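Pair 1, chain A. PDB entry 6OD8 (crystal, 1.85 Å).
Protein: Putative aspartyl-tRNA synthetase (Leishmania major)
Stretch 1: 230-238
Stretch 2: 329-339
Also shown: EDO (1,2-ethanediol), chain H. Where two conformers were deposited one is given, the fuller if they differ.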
# COMPACT_ATOMS: atom_id res chain seq x y z
N TYR A 230 6.14 -3.91 7.36
CA TYR A 230 5.83 -4.78 8.50
C TYR A 230 4.37 -4.66 8.91
O TYR A 230 3.76 -5.66 9.33
CB TYR A 230 6.76 -4.45 9.67
CG TYR A 230 8.22 -4.65 9.31
CD1 TYR A 230 8.61 -5.74 8.53
CD2 TYR A 230 9.20 -3.75 9.73
CE1 TYR A 230 9.94 -5.94 8.18
CE2 TYR A 230 10.54 -3.95 9.40
CZ TYR A 230 10.89 -5.04 8.63
OH TYR A 230 12.20 -5.25 8.28
N PHE A 231 3.77 -3.48 8.77
CA PHE A 231 2.31 -3.36 8.94
C PHE A 231 1.56 -4.36 8.06
O PHE A 231 0.74 -5.15 8.55
CB PHE A 231 1.88 -1.92 8.61
CG PHE A 231 0.38 -1.69 8.61
CD1 PHE A 231 -0.30 -1.41 9.79
CD2 PHE A 231 -0.36 -1.72 7.41
CE1 PHE A 231 -1.69 -1.18 9.80
CE2 PHE A 231 -1.74 -1.51 7.40
CZ PHE A 231 -2.42 -1.22 8.63
N ARG A 232 1.84 -4.34 6.76
CA ARG A 232 1.12 -5.23 5.85
C ARG A 232 1.46 -6.70 6.10
O ARG A 232 0.58 -7.57 6.06
CB ARG A 232 1.43 -4.88 4.40
CG ARG A 232 0.88 -3.55 3.91
CD ARG A 232 1.08 -3.45 2.40
NE ARG A 232 2.47 -3.75 2.04
CZ ARG A 232 3.45 -2.85 2.05
NH1 ARG A 232 3.20 -1.58 2.37
NH2 ARG A 232 4.69 -3.22 1.71
N GLN A 233 2.73 -7.00 6.37
CA GLN A 233 3.07 -8.42 6.51
C GLN A 233 2.42 -9.04 7.73
O GLN A 233 1.97 -10.19 7.67
CB GLN A 233 4.58 -8.63 6.56
CG GLN A 233 4.94 -10.09 6.37
CD GLN A 233 4.32 -10.70 5.10
OE1 GLN A 233 4.53 -10.20 3.99
NE2 GLN A 233 3.55 -11.78 5.27
N PHE A 234 2.40 -8.32 8.85
CA PHE A 234 1.70 -8.84 10.02
C PHE A 234 0.26 -9.19 9.68
O PHE A 234 -0.24 -10.26 10.05
CB PHE A 234 1.71 -7.83 11.17
CG PHE A 234 0.92 -8.29 12.38
CD1 PHE A 234 1.51 -9.13 13.32
CD2 PHE A 234 -0.41 -7.92 12.55
CE1 PHE A 234 0.78 -9.59 14.44
CE2 PHE A 234 -1.15 -8.37 13.66
CZ PHE A 234 -0.55 -9.20 14.61
N LEU A 235 -0.44 -8.28 8.99
CA LEU A 235 -1.87 -8.46 8.78
C LEU A 235 -2.16 -9.50 7.71
O LEU A 235 -3.11 -10.28 7.83
CB LEU A 235 -2.48 -7.09 8.41
CG LEU A 235 -2.33 -6.06 9.55
CD1 LEU A 235 -2.56 -4.64 9.00
CD2 LEU A 235 -3.28 -6.37 10.71
N ILE A 236 -1.36 -9.53 6.65
CA ILE A 236 -1.44 -10.62 5.67
C ILE A 236 -1.27 -11.97 6.36
O ILE A 236 -1.99 -12.92 6.07
CB ILE A 236 -0.39 -10.41 4.55
CG1 ILE A 236 -0.78 -9.24 3.66
CG2 ILE A 236 -0.19 -11.70 3.72
CD1 ILE A 236 0.39 -8.72 2.81
N ASP A 237 -0.28 -12.08 7.26
CA ASP A 237 -0.05 -13.31 8.03
C ASP A 237 -1.29 -13.71 8.81
O ASP A 237 -1.51 -14.90 9.05
CB ASP A 237 1.10 -13.14 9.04
CG ASP A 237 2.48 -13.23 8.42
OD1 ASP A 237 2.61 -13.56 7.22
OD2 ASP A 237 3.45 -12.96 9.17
N LYS A 238 -2.07 -12.73 9.28
CA LYS A 238 -3.29 -12.97 10.04
C LYS A 238 -4.54 -12.97 9.16
O LYS A 238 -5.65 -12.80 9.68
CB LYS A 238 -3.43 -11.92 11.15
CG LYS A 238 -2.24 -11.83 12.09
CD LYS A 238 -2.25 -12.97 13.08
CE LYS A 238 -1.10 -12.87 14.06
NZ LYS A 238 -1.11 -14.04 14.99
N ASP A 329 -6.22 -6.53 21.00
CA ASP A 329 -5.26 -7.62 20.93
C ASP A 329 -4.48 -7.58 19.61
O ASP A 329 -3.25 -7.73 19.59
CB ASP A 329 -5.97 -8.98 21.07
CG ASP A 329 -6.46 -9.27 22.48
OD1 ASP A 329 -6.11 -8.54 23.44
OD2 ASP A 329 -7.23 -10.25 22.64
N VAL A 330 -5.19 -7.40 18.49
CA VAL A 330 -4.53 -7.34 17.18
C VAL A 330 -3.63 -6.11 17.09
O VAL A 330 -2.48 -6.20 16.65
CB VAL A 330 -5.57 -7.37 16.05
CG1 VAL A 330 -4.99 -6.90 14.72
CG2 VAL A 330 -6.13 -8.81 15.91
N ALA A 331 -4.14 -4.96 17.52
CA ALA A 331 -3.38 -3.71 17.44
C ALA A 331 -2.08 -3.79 18.23
O ALA A 331 -1.03 -3.31 17.78
CB ALA A 331 -4.25 -2.55 17.93
N GLU A 332 -2.12 -4.37 19.44
CA GLU A 332 -0.90 -4.48 20.24
C GLU A 332 0.09 -5.45 19.61
O GLU A 332 1.30 -5.21 19.63
CB GLU A 332 -1.24 -4.93 21.66
CG GLU A 332 -1.88 -3.86 22.51
CD GLU A 332 -2.32 -4.39 23.87
OE1 GLU A 332 -2.35 -5.63 24.03
OE2 GLU A 332 -2.63 -3.58 24.77
N SER A 333 -0.40 -6.59 19.13
CA SER A 333 0.49 -7.54 18.48
C SER A 333 1.08 -6.93 17.22
O SER A 333 2.25 -7.18 16.89
CB SER A 333 -0.26 -8.83 18.14
OG SER A 333 -0.75 -9.47 19.31
N LEU A 334 0.29 -6.12 16.51
CA LEU A 334 0.77 -5.45 15.30
C LEU A 334 1.90 -4.48 15.63
O LEU A 334 2.94 -4.45 14.97
CB LEU A 334 -0.40 -4.71 14.62
CG LEU A 334 -0.06 -3.66 13.58
CD1 LEU A 334 0.53 -4.35 12.35
CD2 LEU A 334 -1.30 -2.85 13.18
N PHE A 335 1.70 -3.65 16.66
CA PHE A 335 2.76 -2.71 17.01
C PHE A 335 3.99 -3.45 17.53
O PHE A 335 5.11 -3.06 17.22
CB PHE A 335 2.25 -1.68 18.04
CG PHE A 335 1.62 -0.44 17.41
CD1 PHE A 335 2.42 0.60 16.94
CD2 PHE A 335 0.25 -0.33 17.30
CE1 PHE A 335 1.85 1.72 16.35
CE2 PHE A 335 -0.33 0.80 16.72
CZ PHE A 335 0.47 1.83 16.26
N ASN A 336 3.79 -4.51 18.33
CA ASN A 336 4.93 -5.29 18.80
C ASN A 336 5.74 -5.81 17.62
O ASN A 336 6.97 -5.68 17.60
CB ASN A 336 4.45 -6.46 19.66
CG ASN A 336 5.58 -7.23 20.31
OD1 ASN A 336 6.46 -6.65 20.95
ND2 ASN A 336 5.57 -8.53 20.15
N TYR A 337 5.06 -6.39 16.63
CA TYR A 337 5.72 -6.93 15.45
C TYR A 337 6.55 -5.86 14.74
O TYR A 337 7.70 -6.09 14.37
CB TYR A 337 4.65 -7.50 14.52
CG TYR A 337 5.11 -8.12 13.21
CD1 TYR A 337 5.26 -9.50 13.10
CD2 TYR A 337 5.30 -7.34 12.07
CE1 TYR A 337 5.65 -10.09 11.88
CE2 TYR A 337 5.70 -7.92 10.85
CZ TYR A 337 5.87 -9.30 10.77
OH TYR A 337 6.25 -9.89 9.57
N ILE A 338 5.95 -4.69 14.53
CA ILE A 338 6.62 -3.60 13.82
C ILE A 338 7.86 -3.15 14.60
O ILE A 338 8.96 -3.06 14.05
CB ILE A 338 5.64 -2.44 13.56
CG1 ILE A 338 4.57 -2.88 12.56
CG2 ILE A 338 6.36 -1.18 13.07
CD1 ILE A 338 3.43 -1.88 12.35
N PHE A 339 7.69 -2.86 15.89
CA PHE A 339 8.78 -2.33 16.70
C PHE A 339 9.92 -3.32 16.80
O PHE A 339 11.10 -2.94 16.77
CB PHE A 339 8.27 -2.00 18.12
CG PHE A 339 7.34 -0.82 18.18
CD1 PHE A 339 7.42 0.20 17.25
CD2 PHE A 339 6.39 -0.72 19.22
CE1 PHE A 339 6.57 1.29 17.33
CE2 PHE A 339 5.55 0.37 19.31
CZ PHE A 339 5.63 1.38 18.35
C1 EDO H . -0.55 -8.16 22.75
O1 EDO H . 0.32 -9.25 22.42
C2 EDO H . -2.00 -8.63 22.89
O2 EDO H . -2.30 -9.58 21.86
O HOH W 1 5.92 -12.54 9.21

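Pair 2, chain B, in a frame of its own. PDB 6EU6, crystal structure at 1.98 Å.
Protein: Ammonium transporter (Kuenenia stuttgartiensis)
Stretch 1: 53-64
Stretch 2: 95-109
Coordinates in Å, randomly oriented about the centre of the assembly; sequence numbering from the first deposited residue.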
# COMPACT_ATOMS: atom_id res chain seq x y z
N ILE B 53 17.54 12.19 -1.06
CA ILE B 53 18.07 13.52 -1.40
C ILE B 53 17.02 14.61 -1.23
O ILE B 53 17.26 15.63 -0.57
CB ILE B 53 18.64 13.57 -2.81
CG1 ILE B 53 19.77 12.55 -3.06
CG2 ILE B 53 19.22 14.96 -3.13
CD1 ILE B 53 20.91 12.60 -2.06
N SER B 54 15.83 14.35 -1.77
CA SER B 54 14.76 15.32 -1.74
C SER B 54 14.36 15.59 -0.30
O SER B 54 14.11 16.72 0.09
CB SER B 54 13.62 14.89 -2.68
OG SER B 54 12.94 13.73 -2.24
N SER B 55 14.35 14.55 0.54
CA SER B 55 13.96 14.74 1.95
C SER B 55 14.96 15.67 2.62
O SER B 55 14.58 16.56 3.35
CB SER B 55 13.98 13.42 2.72
OG SER B 55 12.95 12.50 2.32
N LEU B 56 16.23 15.40 2.47
CA LEU B 56 17.21 16.19 3.20
C LEU B 56 17.34 17.64 2.65
O LEU B 56 17.47 18.59 3.41
CB LEU B 56 18.59 15.53 3.19
CG LEU B 56 18.73 14.22 3.95
CD1 LEU B 56 20.16 13.75 3.82
CD2 LEU B 56 18.42 14.43 5.38
N VAL B 57 17.28 17.79 1.34
CA VAL B 57 17.43 19.13 0.74
C VAL B 57 16.21 19.96 1.09
O VAL B 57 16.30 21.15 1.38
CB VAL B 57 17.66 19.00 -0.76
CG1 VAL B 57 17.54 20.37 -1.47
CG2 VAL B 57 18.98 18.34 -1.02
N PHE B 58 15.04 19.34 1.11
CA PHE B 58 13.84 20.09 1.38
C PHE B 58 13.77 20.43 2.86
O PHE B 58 13.35 21.55 3.20
CB PHE B 58 12.56 19.35 0.98
CG PHE B 58 11.33 20.23 0.95
CD1 PHE B 58 11.16 21.16 -0.03
CD2 PHE B 58 10.38 20.13 1.89
CE1 PHE B 58 10.03 21.97 -0.06
CE2 PHE B 58 9.25 20.93 1.89
CZ PHE B 58 9.06 21.83 0.88
N PHE B 59 14.20 19.50 3.73
CA PHE B 59 14.32 19.81 5.15
C PHE B 59 15.27 21.01 5.36
O PHE B 59 14.96 21.93 6.13
CB PHE B 59 14.80 18.61 5.92
CG PHE B 59 15.14 18.89 7.37
CD1 PHE B 59 14.16 18.93 8.34
CD2 PHE B 59 16.45 19.05 7.76
CE1 PHE B 59 14.48 19.22 9.67
CE2 PHE B 59 16.77 19.32 9.08
CZ PHE B 59 15.80 19.43 10.01
N SER B 60 16.39 21.02 4.66
CA SER B 60 17.44 22.00 5.00
C SER B 60 17.08 23.39 4.45
O SER B 60 17.11 24.40 5.20
CB SER B 60 18.77 21.58 4.39
OG SER B 60 19.13 20.33 4.90
N VAL B 61 16.82 23.45 3.16
CA VAL B 61 16.53 24.75 2.54
C VAL B 61 15.22 24.92 1.83
O VAL B 61 14.60 26.03 1.85
CB VAL B 61 17.67 25.22 1.63
CG1 VAL B 61 18.97 25.14 2.38
CG2 VAL B 61 17.77 24.39 0.41
N GLY B 62 14.74 23.85 1.21
CA GLY B 62 13.55 24.00 0.36
C GLY B 62 12.33 24.54 1.06
O GLY B 62 11.65 25.45 0.57
N PHE B 63 11.99 23.97 2.21
CA PHE B 63 10.82 24.39 2.91
C PHE B 63 10.93 25.90 3.24
O PHE B 63 9.94 26.63 3.17
CB PHE B 63 10.58 23.58 4.17
CG PHE B 63 9.30 23.93 4.89
CD1 PHE B 63 8.09 23.30 4.55
CD2 PHE B 63 9.27 24.91 5.90
CE1 PHE B 63 6.92 23.62 5.19
CE2 PHE B 63 8.10 25.28 6.49
CZ PHE B 63 6.90 24.62 6.17
N GLY B 64 12.12 26.35 3.64
CA GLY B 64 12.26 27.75 4.03
C GLY B 64 12.07 28.69 2.86
O GLY B 64 11.28 29.62 2.93
N SER B 95 3.19 18.31 10.69
CA SER B 95 2.35 17.60 9.76
C SER B 95 2.37 18.30 8.40
O SER B 95 2.56 17.69 7.41
CB SER B 95 0.96 17.46 10.33
OG SER B 95 1.05 16.86 11.59
N PHE B 96 2.16 19.60 8.42
CA PHE B 96 2.24 20.43 7.22
C PHE B 96 3.60 20.27 6.60
O PHE B 96 3.75 20.15 5.39
CB PHE B 96 2.02 21.87 7.58
CG PHE B 96 2.05 22.78 6.40
CD1 PHE B 96 0.92 22.95 5.60
CD2 PHE B 96 3.21 23.45 6.08
CE1 PHE B 96 0.97 23.83 4.52
CE2 PHE B 96 3.27 24.31 4.98
CZ PHE B 96 2.14 24.52 4.21
N PHE B 97 4.65 20.35 7.42
CA PHE B 97 6.01 20.27 6.93
C PHE B 97 6.26 18.92 6.18
O PHE B 97 6.83 18.93 5.08
CB PHE B 97 6.97 20.38 8.09
CG PHE B 97 8.37 20.60 7.68
CD1 PHE B 97 9.21 19.55 7.42
CD2 PHE B 97 8.89 21.88 7.66
CE1 PHE B 97 10.52 19.74 7.06
CE2 PHE B 97 10.22 22.07 7.34
CZ PHE B 97 11.04 21.00 7.01
N PHE B 98 5.78 17.82 6.75
CA PHE B 98 6.05 16.55 6.14
C PHE B 98 5.25 16.37 4.86
O PHE B 98 5.76 15.82 3.88
CB PHE B 98 5.78 15.39 7.12
CG PHE B 98 6.15 14.04 6.55
CD1 PHE B 98 7.43 13.79 6.04
CD2 PHE B 98 5.19 13.06 6.40
CE1 PHE B 98 7.75 12.59 5.43
CE2 PHE B 98 5.52 11.84 5.81
CZ PHE B 98 6.80 11.60 5.33
N PHE B 99 3.99 16.80 4.91
CA PHE B 99 3.13 16.87 3.74
C PHE B 99 3.78 17.61 2.57
O PHE B 99 3.88 17.09 1.46
CB PHE B 99 1.79 17.44 4.12
CG PHE B 99 0.73 17.35 3.03
CD1 PHE B 99 0.06 16.17 2.78
CD2 PHE B 99 0.41 18.44 2.26
CE1 PHE B 99 -0.95 16.10 1.76
CE2 PHE B 99 -0.59 18.38 1.28
CZ PHE B 99 -1.26 17.18 1.01
N GLN B 100 4.36 18.75 2.86
CA GLN B 100 4.97 19.50 1.80
C GLN B 100 6.29 18.83 1.41
O GLN B 100 6.68 18.94 0.28
CB GLN B 100 5.21 20.96 2.23
CG GLN B 100 3.94 21.76 2.53
CD GLN B 100 3.06 21.91 1.29
OE1 GLN B 100 3.54 21.90 0.19
NE2 GLN B 100 1.75 21.99 1.48
N MET B 101 7.00 18.13 2.32
CA MET B 101 8.20 17.42 1.93
C MET B 101 7.89 16.34 0.89
O MET B 101 8.62 16.18 -0.09
CB MET B 101 8.90 16.78 3.16
CG MET B 101 10.17 16.02 2.83
SD MET B 101 10.91 15.34 4.35
CE MET B 101 11.58 16.88 4.93
N VAL B 102 6.83 15.56 1.13
CA VAL B 102 6.55 14.51 0.17
C VAL B 102 6.03 15.11 -1.18
O VAL B 102 6.21 14.51 -2.23
CB VAL B 102 5.63 13.40 0.74
CG1 VAL B 102 6.34 12.72 1.92
CG2 VAL B 102 4.28 13.91 1.19
N PHE B 103 5.35 16.26 -1.14
CA PHE B 103 5.12 17.02 -2.40
C PHE B 103 6.42 17.31 -3.17
O PHE B 103 6.53 17.09 -4.36
CB PHE B 103 4.30 18.30 -2.10
CG PHE B 103 2.82 18.09 -2.10
CD1 PHE B 103 2.26 16.94 -1.58
CD2 PHE B 103 1.98 19.08 -2.55
CE1 PHE B 103 0.90 16.74 -1.58
CE2 PHE B 103 0.62 18.86 -2.61
CZ PHE B 103 0.07 17.71 -2.10
N ALA B 104 7.44 17.79 -2.45
CA ALA B 104 8.70 18.10 -3.08
C ALA B 104 9.33 16.83 -3.66
O ALA B 104 9.88 16.88 -4.75
CB ALA B 104 9.69 18.77 -2.10
N SER B 105 9.25 15.70 -2.93
CA SER B 105 9.76 14.48 -3.44
C SER B 105 9.07 14.03 -4.72
O SER B 105 9.69 13.32 -5.56
CB SER B 105 9.65 13.39 -2.38
OG SER B 105 10.48 13.77 -1.27
N THR B 106 7.78 14.28 -4.78
CA THR B 106 6.98 14.02 -6.02
C THR B 106 7.51 14.83 -7.22
O THR B 106 7.76 14.34 -8.29
CB THR B 106 5.50 14.29 -5.79
OG1 THR B 106 5.08 13.59 -4.62
CG2 THR B 106 4.67 13.81 -6.91
N ALA B 107 7.67 16.11 -6.99
CA ALA B 107 8.17 17.02 -8.04
C ALA B 107 9.51 16.55 -8.54
O ALA B 107 9.77 16.49 -9.72
CB ALA B 107 8.25 18.43 -7.49
N ALA B 108 10.35 16.10 -7.63
CA ALA B 108 11.70 15.80 -8.04
C ALA B 108 11.86 14.47 -8.73
O ALA B 108 12.76 14.28 -9.56
CB ALA B 108 12.56 15.83 -6.78
N THR B 109 11.01 13.50 -8.38
CA THR B 109 11.19 12.16 -8.87
C THR B 109 10.70 12.01 -10.31
O THR B 109 11.10 11.04 -11.01
CB THR B 109 10.56 11.10 -7.95
OG1 THR B 109 11.10 9.85 -8.30
CG2 THR B 109 9.08 11.00 -8.11
O HOH W 2 12.25 12.59 -4.62

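The sharpest difference lies where the two helices come nearest. In pair 1 A:Tyr230 faces A:Ile338, and no hydrogen bond crosses between the stretches; the contact is apolar, with A:Tyr230 CB 4.0 Å from A:Ile338 CG1. The superposition puts B:Ser54 and B:Ser105 at these positions in pair 2, and there B:Ser54 OG and B:Ser105 OG share a hydrogen bond of 2.6 Å. The backbones hardly register the exchange: the CA atoms of A:Tyr230 and A:Ile338 are 5.5 Å apart, those of B:Ser54 and B:Ser105 5.3 Å. Water 2 lies beside the serine pair, 2.7 Å from B:Ser54 OG and 2.8 Å from B:Ser105 O.

The common frame is two helices crossing at 131° in pair 1 and 127° in pair 2, with axes approaching to 9.2 and 8.8 Å. Fourteen central residues superpose with an RMSD of 0.5 Å. Four residues on in the first helix and four back in the second, the next register pair also agrees: the CA atoms of A:Phe234 and A:Leu334 lie 6.3 Å apart, as do those of B:Phe58 and B:Met101.

A phenylalanine pointing toward the partner, with chi1 in t, fills the centre of both contacts, yet its ring is packed by different rules. A:Phe234 sits as a knob among A:Val330, A:Ser333, A:Leu334 and A:Tyr337, and A:Leu334 CA lies over its face, 3.8 Å from the ring centroid. B:Phe58 instead receives a methyl over a face, with B:Ala104 CB 3.8 Å from its ring centroid, while B:Phe58 CD2 reaches B:Met101 CA at 3.5 Å.

That alanine matches A:Tyr337, so one position holds either a large knob or a small cushion. A:Tyr337 inserts among A:Tyr230, A:Gln233, A:Phe234 and A:Asp237. Its face takes A:Phe234 CB, 4.0 Å from the ring centroid, and the edge of the A:Phe234 ring in an offset edge-to-face pair with centroids 5.5 Å apart. At the far end, water 1 bridges the helices, hydrogen-bonded to A:Asp237 OD2 at 2.5 Å and to A:Tyr337 OH at 2.7 Å. A:Gln233 NE2 donates to A:Asp237 OD1 at 2.8 Å, tying the carboxylate to its own helix.

Pair 2 places a ring where pair 1 has a valine: B:Phe97, at the position of A:Val330, brings CE2 to 3.2 Å from B:Phe63 CG, over the B:Phe63 face; the rings meet obliquely, with centroids 4.2 Å apart. A wider pi-type turn at 58-62 precedes B:Phe63, and at B:Gly62 an ideal CB would lie 2.5 Å from B:Phe58 CD1, so the bare glycine leaves that ring its room.

A:Leu334 and B:Met101 occupy matching positions and both pack against the first helix: A:Leu334 CD2 meets A:Phe231 CE1 at 3.8 Å, while B:Met101 CE lies 3.4 Å from B:Ser55 O and 3.8 Å from B:Phe59 CB. In these two contacts nearly the same spacing accommodates bulk placed at different positions.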